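Local coordinates for protein putative ABC transporter (Thermobispora bispora, PDB 4PE6) that probably serves as the solute-binding protein of an ABC transporter, with carbohydrate or a related compound as its likely ligand, and can hold a trihydroxybutanoic acid, at residues F128-T133 and E163-T168; A135-L140 and A209-C213. One frame throughout, in Å; residues are numbered along the deposited sequence.

Interaction 1 of 2, residues F128-T133 and E163-T168; sequences FVDWAT and EMYETT. With LTH ((2R,3S)-2,3,4-trihydroxybutanoic acid), chain C.
Two helices cross here. F128-T133 is the first turn and a half of helix 128-142, and E163-T168 lies within helix 159-173. The local axes approach to 8.7 Å at a crossing angle of -44°. The pivot is small: A132 CA faces M164 CA at 5.3 Å, and A132 CB fits between M164 CB and T167 CB, 3.8 Å from each. M164, a selenomethionine, is the main bump. With chi1 m, chi2 t and chi3 m it reaches into the hollow between F128 and W131. M164 CG sits 3.6 Å from F128 CB. M164 SE lies over one face of W131 (chi1 t), 3.4 Å from W131 CE3, and M164 CE makes a CH-pi contact with the six-membered ring of W131. On the flank, V129 CG2 rests 3.8 Å from E163 OE2 and 3.9 Å from T167 OG1. No direct hydrogen bond joins the two segments. Water 1 accepts from V129 N (3.1 Å) and donates to E163 OE1 (2.9 Å). Water 2 donates to A132 O (2.9 Å) and lies 2.5 Å from T168 OG1. F128 (chi1 m) turns the end of its ring away from E163-T168, toward the ligand and the start of helix 159-173. LTH O4 is 3.6 Å from F128 CE1 and 3.5 Å from W131 CZ3. D113, S259, N30 and R33 hydrogen-bond LTH. This Met-aromatic packing backs the aromatic wall of the ligand pocket in a periplasmic-binding-protein fold.

Interaction 2 of 2, residues A135-L140 and A209-C213; sequences AAKPVL and AVIGC
I211 is the centre of this contact, and V139 is its main partner. I211 closes strand 209-211, and its side chain points at helix segment 135-140. The helix and strand run nearly antiparallel, at 169°, with axes 8.8 Å apart. The nearest CA pairs are A136 with I211 at 6.0 Å and V139 with A209 at 7.0 Å. I211 takes chi1 m and chi2 t and spreads its side chain over A136, V139 and L140. I211 CG2 meets A136 CB at 4.0 Å and also reaches A135 O (4.2 Å), I211 CG1 meets V139 CG1 at 4.0 Å, and I211 CD1 meets L140 CD2 at 4.1 Å. This is a helix packed on one face of the sheet in an alpha/beta lobe of the periplasmic-binding-protein fold. Strand 209-211 runs parallel to strands 147-153 and 232-235, which lie on either side of it. V210 points to the other face, where helix 216-226 covers it. V139 (chi1 t) aims at the strand and also sets V139 CG1 3.5 Å from A209 CB, the closest approach here. The extended backbone puts A209 and I211 on the same face, so V139 can touch both. The helix is kinked: P138 has no amide hydrogen, and the N atoms of P138 and V139 lack bonds to the preceding turn. L140 N regains one, to A136 O at 2.9 Å. Beyond the strand, C213 turns away and forms a disulfide with C188.

Overall arrangement
Helix 128-142 comes first along the chain and serves both contacts. Its start, F128-T133, enters interaction 1, and A135-L140 enters interaction 2. The chain then passes through strand 147-153 to helix 159-173, where E163-T168 closes the shorter loop, of 29 residues. It continues through strand 178-185 and helix 190-200 to A209-C213, which closes the longer loop, of 68 residues. The two loops cross rather than nest. The centres of interactions 1 and 2 are about 11 Å apart, and the contacts touch: W131 CZ2 is 3.6 Å from C213 SG, and T168 CG2 is 4.1 Å from I211 CG2. Together they tie helix 128-142 to a neighbouring helix and to the sheet, from the ligand pocket out into the lobe.

Interaction 1 of 2, residues F128-T133 and E163-T168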
loop_
_atom_site.group_PDB
_atom_site.type_symbol
_atom_site.label_atom_id
_atom_site.label_comp_id
_atom_site.label_asym_id
_atom_site.label_seq_id
_atom_site.Cartn_x
_atom_site.Cartn_y
_atom_site.Cartn_z
ATOM N N PHE A 128 4.471 1.896 7.680
ATOM C CA PHE A 128 5.386 1.754 6.558
ATOM C C PHE A 128 6.759 1.320 7.035
ATOM O O PHE A 128 7.431 0.549 6.355
ATOM C CB PHE A 128 5.407 3.029 5.741
ATOM C CG PHE A 128 4.038 3.486 5.363
ATOM C CD1 PHE A 128 3.203 2.643 4.623
ATOM C CD2 PHE A 128 3.544 4.693 5.792
ATOM C CE1 PHE A 128 1.914 3.033 4.300
ATOM C CE2 PHE A 128 2.267 5.087 5.458
ATOM C CZ PHE A 128 1.447 4.255 4.725
ATOM N N VAL A 129 7.135 1.753 8.237
ATOM C CA VAL A 129 8.377 1.305 8.822
ATOM C C VAL A 129 8.387 -0.210 9.024
ATOM O O VAL A 129 9.361 -0.866 8.682
ATOM C CB VAL A 129 8.677 2.014 10.146
ATOM C CG1 VAL A 129 9.874 1.371 10.824
ATOM C CG2 VAL A 129 8.958 3.497 9.882
ATOM N N ASP A 130 7.320 -0.764 9.582
ATOM C CA ASP A 130 7.263 -2.210 9.786
ATOM C C ASP A 130 7.368 -2.972 8.461
ATOM O O ASP A 130 8.095 -3.956 8.366
ATOM C CB ASP A 130 5.982 -2.607 10.508
ATOM C CG ASP A 130 6.022 -2.289 11.998
ATOM O OD1 ASP A 130 7.077 -1.837 12.493
ATOM O OD2 ASP A 130 4.984 -2.468 12.650
ATOM N N TRP A 131 6.628 -2.501 7.451
ATOM C CA TRP A 131 6.671 -3.106 6.119
ATOM C C TRP A 131 8.088 -3.114 5.606
ATOM O O TRP A 131 8.639 -4.164 5.315
ATOM C CB TRP A 131 5.739 -2.351 5.176
ATOM C CG TRP A 131 5.768 -2.763 3.715
ATOM C CD1 TRP A 131 6.518 -3.744 3.131
ATOM C CD2 TRP A 131 5.027 -2.148 2.670
ATOM N NE1 TRP A 131 6.267 -3.787 1.759
ATOM C CE2 TRP A 131 5.358 -2.817 1.459
ATOM C CE3 TRP A 131 4.120 -1.091 2.630
ATOM C CZ2 TRP A 131 4.809 -2.460 0.226
ATOM C CZ3 TRP A 131 3.560 -0.744 1.389
ATOM C CH2 TRP A 131 3.903 -1.449 0.209
ATOM N N ALA A 132 8.702 -1.937 5.519
ATOM C CA ALA A 132 10.076 -1.876 5.013
ATOM C C ALA A 132 11.036 -2.777 5.778
ATOM O O ALA A 132 11.954 -3.333 5.188
ATOM C CB ALA A 132 10.588 -0.433 4.985
ATOM N N THR A 133 10.829 -2.927 7.099
ATOM C CA THR A 133 11.704 -3.752 7.903
ATOM C C THR A 133 11.457 -5.232 7.591
ATOM O O THR A 133 12.401 -5.993 7.411
ATOM C CB THR A 133 11.516 -3.444 9.418
ATOM O OG1 THR A 133 11.771 -2.054 9.650
ATOM C CG2 THR A 133 12.481 -4.276 10.300
ATOM N N GLU A 163 9.540 7.363 3.283
ATOM C CA GLU A 163 9.792 6.824 4.617
ATOM C C GLU A 163 10.425 5.441 4.549
ATOM O O GLU A 163 11.393 5.135 5.286
ATOM C CB GLU A 163 8.501 6.755 5.448
ATOM C CG GLU A 163 8.768 6.290 6.874
ATOM C CD GLU A 163 7.629 6.508 7.850
ATOM O OE1 GLU A 163 6.475 6.169 7.544
ATOM O OE2 GLU A 163 7.919 7.003 8.956
HETATM N N MSE A 164 9.884 4.604 3.660
HETATM C CA MSE A 164 10.384 3.244 3.526
HETATM C C MSE A 164 11.764 3.225 2.964
HETATM O O MSE A 164 12.569 2.401 3.389
HETATM C CB MSE A 164 9.418 2.380 2.707
HETATM C CG MSE A 164 8.082 2.317 3.444
HETATM SE SE MSE A 164 6.866 0.891 2.792
HETATM C CE MSE A 164 6.064 1.775 1.265
ATOM N N TYR A 165 12.081 4.139 2.048
ATOM C CA TYR A 165 13.422 4.188 1.462
ATOM C C TYR A 165 14.454 4.525 2.563
ATOM O O TYR A 165 15.531 3.928 2.620
ATOM C CB TYR A 165 13.515 5.170 0.255
ATOM C CG TYR A 165 14.859 5.152 -0.459
ATOM C CD1 TYR A 165 15.382 3.958 -0.962
ATOM C CD2 TYR A 165 15.616 6.320 -0.629
ATOM C CE1 TYR A 165 16.615 3.919 -1.593
ATOM C CE2 TYR A 165 16.856 6.277 -1.259
ATOM C CZ TYR A 165 17.335 5.069 -1.751
ATOM O OH TYR A 165 18.548 4.984 -2.370
ATOM N N GLU A 166 14.125 5.464 3.443
ATOM C CA GLU A 166 15.016 5.768 4.553
ATOM C C GLU A 166 15.196 4.540 5.417
ATOM O O GLU A 166 16.313 4.251 5.865
ATOM C CB GLU A 166 14.492 6.928 5.414
ATOM C CG GLU A 166 14.434 8.248 4.684
ATOM C CD GLU A 166 15.783 8.654 4.137
ATOM O OE1 GLU A 166 16.750 8.722 4.936
ATOM O OE2 GLU A 166 15.885 8.874 2.903
ATOM N N THR A 167 14.106 3.820 5.672
ATOM C CA THR A 167 14.182 2.622 6.498
ATOM C C THR A 167 15.064 1.565 5.807
ATOM O O THR A 167 15.962 0.997 6.435
ATOM C CB THR A 167 12.795 2.034 6.809
ATOM O OG1 THR A 167 11.980 3.019 7.437
ATOM C CG2 THR A 167 12.897 0.855 7.723
ATOM N N THR A 168 14.842 1.334 4.515
ATOM C CA THR A 168 15.644 0.363 3.785
ATOM C C THR A 168 17.136 0.713 3.843
ATOM O O THR A 168 17.960 -0.170 4.045
ATOM C CB THR A 168 15.221 0.246 2.311
ATOM O OG1 THR A 168 13.835 -0.109 2.241
ATOM C CG2 THR A 168 16.038 -0.834 1.624
HETATM O O1 LTH C . 1.770 -0.126 -3.103
HETATM C C1 LTH C . 1.200 1.026 -3.066
HETATM O O LTH C . 0.773 1.666 -4.051
HETATM C C2 LTH C . 0.921 1.658 -1.680
HETATM O O2 LTH C . 0.325 2.973 -1.818
HETATM C C3 LTH C . 2.187 1.816 -0.865
HETATM O O3 LTH C . 3.118 2.634 -1.570
HETATM C C4 LTH C . 1.838 2.509 0.467
HETATM O O4 LTH C . 0.980 1.586 1.187
HETATM O O HOH W 1 5.404 4.095 9.306
HETATM O O HOH W 2 12.763 -2.350 2.608
#

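Interaction 2 of 2, residues A135-L140 and A209-C213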
loop_
_atom_site.group_PDB
_atom_site.type_symbol
_atom_site.label_atom_id
_atom_site.label_comp_id
_atom_site.label_asym_id
_atom_site.label_seq_id
_atom_site.Cartn_x
_atom_site.Cartn_y
_atom_site.Cartn_z
ATOM N N ALA A 135 10.461 -6.386 4.863
ATOM C CA ALA A 135 10.860 -6.643 3.469
ATOM C C ALA A 135 12.370 -6.743 3.360
ATOM O O ALA A 135 12.876 -7.479 2.515
ATOM C CB ALA A 135 10.360 -5.542 2.567
ATOM N N ALA A 136 13.095 -6.003 4.199
ATOM C CA ALA A 136 14.527 -5.918 4.050
ATOM C C ALA A 136 15.258 -6.857 5.003
ATOM O O ALA A 136 16.107 -7.636 4.570
ATOM C CB ALA A 136 14.999 -4.492 4.242
ATOM N N LYS A 137 14.938 -6.802 6.296
ATOM C CA LYS A 137 15.764 -7.514 7.267
ATOM C C LYS A 137 15.807 -9.043 7.073
ATOM O O LYS A 137 16.894 -9.624 7.029
ATOM C CB LYS A 137 15.393 -7.147 8.714
ATOM C CG LYS A 137 16.385 -7.676 9.737
ATOM C CD LYS A 137 16.230 -6.973 11.083
ATOM C CE LYS A 137 17.147 -7.536 12.168
ATOM N NZ LYS A 137 18.509 -7.865 11.657
ATOM N N PRO A 138 14.640 -9.702 6.977
ATOM C CA PRO A 138 14.685 -11.149 6.741
ATOM C C PRO A 138 15.355 -11.530 5.419
ATOM O O PRO A 138 15.944 -12.627 5.302
ATOM C CB PRO A 138 13.198 -11.569 6.728
ATOM C CG PRO A 138 12.421 -10.410 7.241
ATOM C CD PRO A 138 13.264 -9.184 7.024
ATOM N N VAL A 139 15.271 -10.639 4.437
ATOM C CA VAL A 139 15.894 -10.887 3.144
ATOM C C VAL A 139 17.418 -10.859 3.267
ATOM O O VAL A 139 18.114 -11.748 2.761
ATOM C CB VAL A 139 15.371 -9.896 2.082
ATOM C CG1 VAL A 139 16.209 -9.936 0.824
ATOM C CG2 VAL A 139 13.914 -10.209 1.752
ATOM N N LEU A 140 17.933 -9.872 3.984
ATOM C CA LEU A 140 19.365 -9.792 4.201
ATOM C C LEU A 140 19.867 -10.955 5.068
ATOM O O LEU A 140 20.955 -11.492 4.816
ATOM C CB LEU A 140 19.730 -8.452 4.818
ATOM C CG LEU A 140 19.446 -7.281 3.859
ATOM C CD1 LEU A 140 19.489 -5.949 4.573
ATOM C CD2 LEU A 140 20.412 -7.283 2.684
ATOM N N ALA A 209 19.778 -10.808 -3.767
ATOM C CA ALA A 209 18.448 -10.401 -3.356
ATOM C C ALA A 209 18.011 -9.115 -4.030
ATOM O O ALA A 209 18.837 -8.260 -4.344
ATOM C CB ALA A 209 18.397 -10.233 -1.844
ATOM N N VAL A 210 16.700 -8.970 -4.181
ATOM C CA VAL A 210 16.118 -7.728 -4.637
ATOM C C VAL A 210 15.069 -7.262 -3.648
ATOM O O VAL A 210 14.020 -7.895 -3.491
ATOM C CB VAL A 210 15.516 -7.868 -6.037
ATOM C CG1 VAL A 210 14.997 -6.523 -6.511
ATOM C CG2 VAL A 210 16.563 -8.437 -6.985
ATOM N N ILE A 211 15.386 -6.162 -2.963
ATOM C CA ILE A 211 14.534 -5.601 -1.931
ATOM C C ILE A 211 13.652 -4.558 -2.596
ATOM O O ILE A 211 14.116 -3.466 -2.979
ATOM C CB ILE A 211 15.358 -4.975 -0.791
ATOM C CG1 ILE A 211 16.234 -6.041 -0.125
ATOM C CG2 ILE A 211 14.441 -4.356 0.246
ATOM C CD1 ILE A 211 17.147 -5.518 0.967
ATOM N N GLY A 212 12.384 -4.902 -2.738
ATOM C CA GLY A 212 11.461 -4.067 -3.459
ATOM C C GLY A 212 10.193 -3.766 -2.717
ATOM O O GLY A 212 10.105 -3.944 -1.492
ATOM N N CYS A 213 9.205 -3.319 -3.489
ATOM C CA CYS A 213 7.893 -2.938 -2.995
ATOM C C CYS A 213 6.854 -3.803 -3.708
ATOM O O CYS A 213 6.379 -3.436 -4.782
ATOM C CB CYS A 213 7.625 -1.467 -3.301
ATOM S SG CYS A 213 6.020 -0.881 -2.734
#